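Local coordinates for putative major capsid protein (Cafeteriavirus-dependent mavirus, PDB 6G44) that probably builds the icosahedral shell of this virophage from trimers of a double jelly-roll subunit, at residues S169-S172 with R173-R176; R371-E374 with Q375-Y379. All blocks are in the same frame, centred on the assembly; numbering follows the deposited sequence. Where two conformers were deposited one is given.

Interaction 1: residues S169-S172 with R173-R176; sequences STDS and RMSR. With SO4 (sulfate ion), chain D.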
loop_
_atom_site.group_PDB
_atom_site.type_symbol
_atom_site.label_atom_id
_atom_site.label_comp_id
_atom_site.label_asym_id
_atom_site.label_seq_id
_atom_site.Cartn_x
_atom_site.Cartn_y
_atom_site.Cartn_z
ATOM N N SER C 169 2.496 16.568 0.025
ATOM C CA SER C 169 2.683 15.117 0.031
ATOM C C SER C 169 1.416 14.408 0.473
ATOM O O SER C 169 1.025 14.501 1.634
ATOM C CB SER C 169 3.826 14.699 0.958
ATOM O OG SER C 169 5.060 15.296 0.562
ATOM N N THR C 170 0.785 13.670 -0.431
ATOM C CA THR C 170 -0.376 12.878 -0.042
ATOM C C THR C 170 -0.040 11.664 0.825
ATOM O O THR C 170 -0.833 11.243 1.681
ATOM C CB THR C 170 -1.166 12.399 -1.258
ATOM O OG1 THR C 170 -0.316 11.628 -2.097
ATOM C CG2 THR C 170 -1.740 13.582 -2.046
ATOM N N ASP C 171 1.147 11.080 0.573
ATOM C CA ASP C 171 1.595 9.922 1.339
ATOM C C ASP C 171 2.880 10.323 2.044
ATOM O O ASP C 171 3.912 10.544 1.397
ATOM C CB ASP C 171 1.840 8.766 0.358
ATOM C CG ASP C 171 2.322 7.478 1.024
ATOM O OD1 ASP C 171 2.619 7.442 2.242
ATOM O OD2 ASP C 171 2.407 6.484 0.279
ATOM N N SER C 172 2.805 10.355 3.374
ATOM C CA SER C 172 3.934 10.818 4.181
ATOM C C SER C 172 5.197 10.008 4.000
ATOM O O SER C 172 6.312 10.560 4.116
ATOM C CB SER C 172 3.578 10.846 5.651
ATOM O OG SER C 172 3.322 9.544 6.139
ATOM N N ARG C 173 5.079 8.734 3.651
ATOM C CA ARG C 173 6.295 7.921 3.537
ATOM C C ARG C 173 7.170 8.335 2.351
ATOM O O ARG C 173 8.346 7.989 2.331
ATOM C CB ARG C 173 5.987 6.412 3.536
ATOM C CG ARG C 173 5.691 5.733 2.202
ATOM C CD ARG C 173 6.118 4.264 2.308
ATOM N NE ARG C 173 5.538 3.394 1.295
ATOM C CZ ARG C 173 6.058 3.179 0.095
ATOM N NH1 ARG C 173 7.175 3.779 -0.267
ATOM N NH2 ARG C 173 5.453 2.360 -0.747
ATOM N N MET C 174 6.632 9.104 1.401
ATOM C CA MET C 174 7.384 9.533 0.222
ATOM C C MET C 174 8.297 10.708 0.524
ATOM O O MET C 174 9.183 11.045 -0.277
ATOM C CB MET C 174 6.426 9.999 -0.895
ATOM C CG MET C 174 5.510 8.914 -1.439
ATOM S SD MET C 174 6.465 7.643 -2.267
ATOM C CE MET C 174 6.527 6.416 -0.972
ATOM N N SER C 175 8.052 11.365 1.655
ATOM C CA SER C 175 8.696 12.653 1.934
ATOM C C SER C 175 9.809 12.593 2.982
ATOM O O SER C 175 9.623 12.049 4.072
ATOM C CB SER C 175 7.636 13.654 2.398
ATOM O OG SER C 175 8.261 14.910 2.757
ATOM N N ARG C 176 10.950 13.215 2.646
ATOM C CA ARG C 176 12.012 13.584 3.601
ATOM C C ARG C 176 12.075 15.100 3.795
ATOM O O ARG C 176 13.092 15.636 4.282
ATOM C CB ARG C 176 13.359 13.067 3.098
ATOM C CG ARG C 176 13.396 11.582 2.769
ATOM C CD ARG C 176 14.812 11.019 2.584
ATOM N NE ARG C 176 15.610 11.775 1.603
ATOM C CZ ARG C 176 15.752 11.492 0.301
ATOM N NH1 ARG C 176 15.133 10.456 -0.268
ATOM N NH2 ARG C 176 16.479 12.292 -0.463
HETATM S S SO4 D . -0.299 9.967 6.297
HETATM O O1 SO4 D . 0.690 9.061 6.875
HETATM O O2 SO4 D . 0.172 10.414 4.975
HETATM O O3 SO4 D . -1.569 9.223 6.119
HETATM O O4 SO4 D . -0.601 11.115 7.181
#
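The carboxylate of Asp171 is met from above its plane by the backbone N of Arg173, whose side-chain CG, in the conformer given, lies 3.5 Å from OD1. The bond from Arg173 N to Asp171 OD1 is 3.1 Å long and lies 48° out of the carboxylate plane; spanning residue i to i+2, it makes an Asx turn leading into a short 3-10 turn. A chi1 of 180° sets CG of Asp171 beside the carbonyl carbon, on the side of the following amides. The guanidinium of Arg173 brings only charge: NE stays 4.5 Å from Asp171 OD2, no N-H points at the oxygen, and a second modelled conformer makes the placement of this side chain doubtful. Two consecutive i to i+3 backbone bonds define the 3-10 turn: Met174 N to Asp171 O, and Ser175 N to Ser172 O at 3.1 Å. Asn181 ND2 also donates to Ser172 O, so two donors grip that oxygen.

Where the chain closes on itself, Ser169 OG touches Ser175 CB at 3.6 Å, while the two hydroxyls bond elsewhere, to Gln165 O and Arg164 O respectively. A sulfate, completed by Arg390 and Lys389 of the second subunit, sits at the start of the turn. Ser172 holds it with both amide and hydroxyl: N reaches sulfate O2 at 3.1 Å, and OG donates to sulfate O1 at 2.8 Å.

Interaction 2: residues R371-E374 with Q375-Y379; sequences RELE and QQQLY. With SO4 (sulfate ion), chain B.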
loop_
_atom_site.group_PDB
_atom_site.type_symbol
_atom_site.label_atom_id
_atom_site.label_comp_id
_atom_site.label_asym_id
_atom_site.label_seq_id
_atom_site.Cartn_x
_atom_site.Cartn_y
_atom_site.Cartn_z
ATOM N N ARG C 371 26.710 -15.463 -16.140
ATOM C CA ARG C 371 27.138 -14.801 -17.386
ATOM C C ARG C 371 26.041 -14.658 -18.438
ATOM O O ARG C 371 26.137 -13.763 -19.273
ATOM C CB ARG C 371 28.356 -15.496 -18.007
ATOM C CG ARG C 371 28.114 -16.896 -18.511
ATOM C CD ARG C 371 29.439 -17.587 -18.850
ATOM N NE ARG C 371 30.049 -16.996 -20.039
ATOM C CZ ARG C 371 29.793 -17.345 -21.306
ATOM N NH1 ARG C 371 28.916 -18.305 -21.611
ATOM N NH2 ARG C 371 30.426 -16.719 -22.293
ATOM N N GLU C 372 25.010 -15.497 -18.389
ATOM C CA GLU C 372 23.912 -15.410 -19.354
ATOM C C GLU C 372 22.790 -14.472 -18.917
ATOM O O GLU C 372 21.779 -14.367 -19.609
ATOM C CB GLU C 372 23.346 -16.808 -19.655
ATOM C CG GLU C 372 24.382 -17.819 -20.187
ATOM C CD GLU C 372 25.065 -17.407 -21.503
ATOM O OE1 GLU C 372 24.506 -16.596 -22.288
ATOM O OE2 GLU C 372 26.190 -17.919 -21.751
ATOM N N LEU C 373 22.949 -13.795 -17.764
ATOM C CA LEU C 373 21.936 -12.820 -17.318
ATOM C C LEU C 373 22.183 -11.429 -17.844
ATOM O O LEU C 373 23.322 -10.970 -17.877
ATOM C CB LEU C 373 21.914 -12.731 -15.790
ATOM C CG LEU C 373 21.552 -14.025 -15.062
ATOM C CD1 LEU C 373 21.419 -13.727 -13.570
ATOM C CD2 LEU C 373 20.287 -14.721 -15.603
ATOM N N GLU C 374 21.112 -10.759 -18.242
ATOM C CA GLU C 374 21.176 -9.365 -18.638
ATOM C C GLU C 374 20.546 -8.526 -17.510
ATOM O O GLU C 374 20.122 -9.065 -16.485
ATOM C CB GLU C 374 20.571 -9.120 -20.033
ATOM C CG GLU C 374 19.468 -10.053 -20.535
ATOM C CD GLU C 374 18.143 -9.926 -19.801
ATOM O OE1 GLU C 374 18.073 -9.247 -18.762
ATOM O OE2 GLU C 374 17.141 -10.524 -20.269
ATOM N N GLN C 375 20.484 -7.230 -17.708
ATOM C CA GLN C 375 20.169 -6.317 -16.610
ATOM C C GLN C 375 18.785 -6.560 -16.011
ATOM O O GLN C 375 18.621 -6.527 -14.771
ATOM C CB GLN C 375 20.339 -4.857 -17.047
ATOM C CG GLN C 375 20.327 -3.890 -15.888
ATOM C CD GLN C 375 20.697 -2.490 -16.312
ATOM O OE1 GLN C 375 20.156 -1.935 -17.269
ATOM N NE2 GLN C 375 21.605 -1.900 -15.568
ATOM N N GLN C 376 17.786 -6.814 -16.839
ATOM C CA GLN C 376 16.431 -7.092 -16.350
ATOM C C GLN C 376 16.415 -8.356 -15.482
ATOM O O GLN C 376 15.781 -8.375 -14.434
ATOM C CB GLN C 376 15.446 -7.237 -17.499
ATOM C CG GLN C 376 14.001 -7.350 -17.026
ATOM C CD GLN C 376 13.468 -6.063 -16.374
ATOM O OE1 GLN C 376 12.808 -6.096 -15.324
ATOM N NE2 GLN C 376 13.754 -4.946 -16.979
ATOM N N GLN C 377 17.157 -9.386 -15.885
ATOM C CA GLN C 377 17.229 -10.597 -15.078
ATOM C C GLN C 377 17.979 -10.345 -13.793
ATOM O O GLN C 377 17.651 -10.933 -12.768
ATOM C CB GLN C 377 17.877 -11.719 -15.873
ATOM C CG GLN C 377 17.029 -12.194 -17.041
ATOM C CD GLN C 377 17.820 -13.042 -18.030
ATOM O OE1 GLN C 377 18.831 -12.594 -18.561
ATOM N NE2 GLN C 377 17.371 -14.288 -18.261
ATOM N N LEU C 378 19.024 -9.525 -13.832
ATOM C CA LEU C 378 19.741 -9.151 -12.590
ATOM C C LEU C 378 18.806 -8.415 -11.614
ATOM O O LEU C 378 18.867 -8.618 -10.395
ATOM C CB LEU C 378 20.974 -8.324 -12.906
ATOM C CG LEU C 378 22.087 -9.098 -13.644
ATOM C CD1 LEU C 378 23.165 -8.102 -14.031
ATOM C CD2 LEU C 378 22.641 -10.252 -12.850
ATOM N N TYR C 379 17.948 -7.562 -12.155
ATOM C CA TYR C 379 16.921 -6.897 -11.346
ATOM C C TYR C 379 15.970 -7.910 -10.733
ATOM O O TYR C 379 15.619 -7.812 -9.545
ATOM C CB TYR C 379 16.165 -5.894 -12.216
ATOM C CG TYR C 379 14.985 -5.222 -11.545
ATOM C CD1 TYR C 379 15.185 -4.296 -10.535
ATOM C CD2 TYR C 379 13.678 -5.485 -11.937
ATOM C CE1 TYR C 379 14.117 -3.654 -9.949
ATOM C CE2 TYR C 379 12.608 -4.836 -11.350
ATOM C CZ TYR C 379 12.838 -3.946 -10.335
ATOM O OH TYR C 379 11.773 -3.269 -9.737
HETATM S S SO4 B . 24.856 -19.054 -16.411
HETATM O O1 SO4 B . 26.162 -19.120 -17.131
HETATM O O2 SO4 B . 24.313 -17.701 -16.642
HETATM O O3 SO4 B . 25.119 -19.292 -14.957
HETATM O O4 SO4 B . 23.952 -20.081 -16.972
HETATM O O HOH W 1 19.328 -15.871 -19.925
#
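A capping box starts the helix at 375-384, with Glu374 at the N-cap and Gln377 three residues on, each side chain accepting from the other's backbone amide. Gln377 N donates to Glu374 OE1 over 3.0 Å, reaching the syn side of that oxygen but 29° out of the carboxylate plane. In return Glu374 N donates to Gln377 OE1 over 2.9 Å, tilted 17° from the amide carbonyl plane. A bend at chi2 (69°) folds the Glu374 chain back over the first-turn amides, an end whose dipole would favour a negative carboxylate. The two chains cross at about a right angle, and packing is tight: Gln377 OE1 lies 3.0 Å from Glu374 CD. The other carboxylate oxygen, OE2, has a hydrogen-bond partner outside the two segments, besides a long, weak ion pair with Arg76 of the third subunit.

The i to i+4 backbone bond from Leu378 N to Glu374 O measures 2.9 Å. The other end of the Gln377 amide is tied back as well, since a water accepts from NE2 and donates to Glu372 O. Further upstream, a sulfate accepts from Glu372 N, Phe370 N and Thr41 N of the third subunit, while Arg371 NH1 and Glu372 OE2 form a salt bridge of 2.8 Å.

Beneath the polar pair, Leu373 CD1 meets Leu378 CD2 at 3.8 Å, and Leu373 CD2 lies against Gln377 CD. Phe42 of the third subunit packs on both Leu373 and Gln377. An apolar contact between the residue before the N-cap and the fourth residue of the helix, alongside reciprocal amide capping, is the hydrophobic staple combined with a capping box, a classic helix N-terminal signature.

From the N terminus, interaction 1 comes first, closing a tight turn within the long loop between helix 136-142 and strand 183-186. Interaction 2 opens only after it has closed, so the two run in series and neither nest nor cross. The second joins strand 366-369, outermost within this chain of a four-stranded antiparallel sheet, to helix 375-384. The centres of interactions 1 and 2 are about 32 Å apart, and the nearest atoms of interactions 1 and 2 about 12 Å. Both contacts lie at subunit interfaces: Lys389 and Arg390 of the second subunit, just beyond that subunit's copy of helix 375-384, share the sulfate of interaction 1, and the third subunit touches Met174 as well as packing against interaction 2.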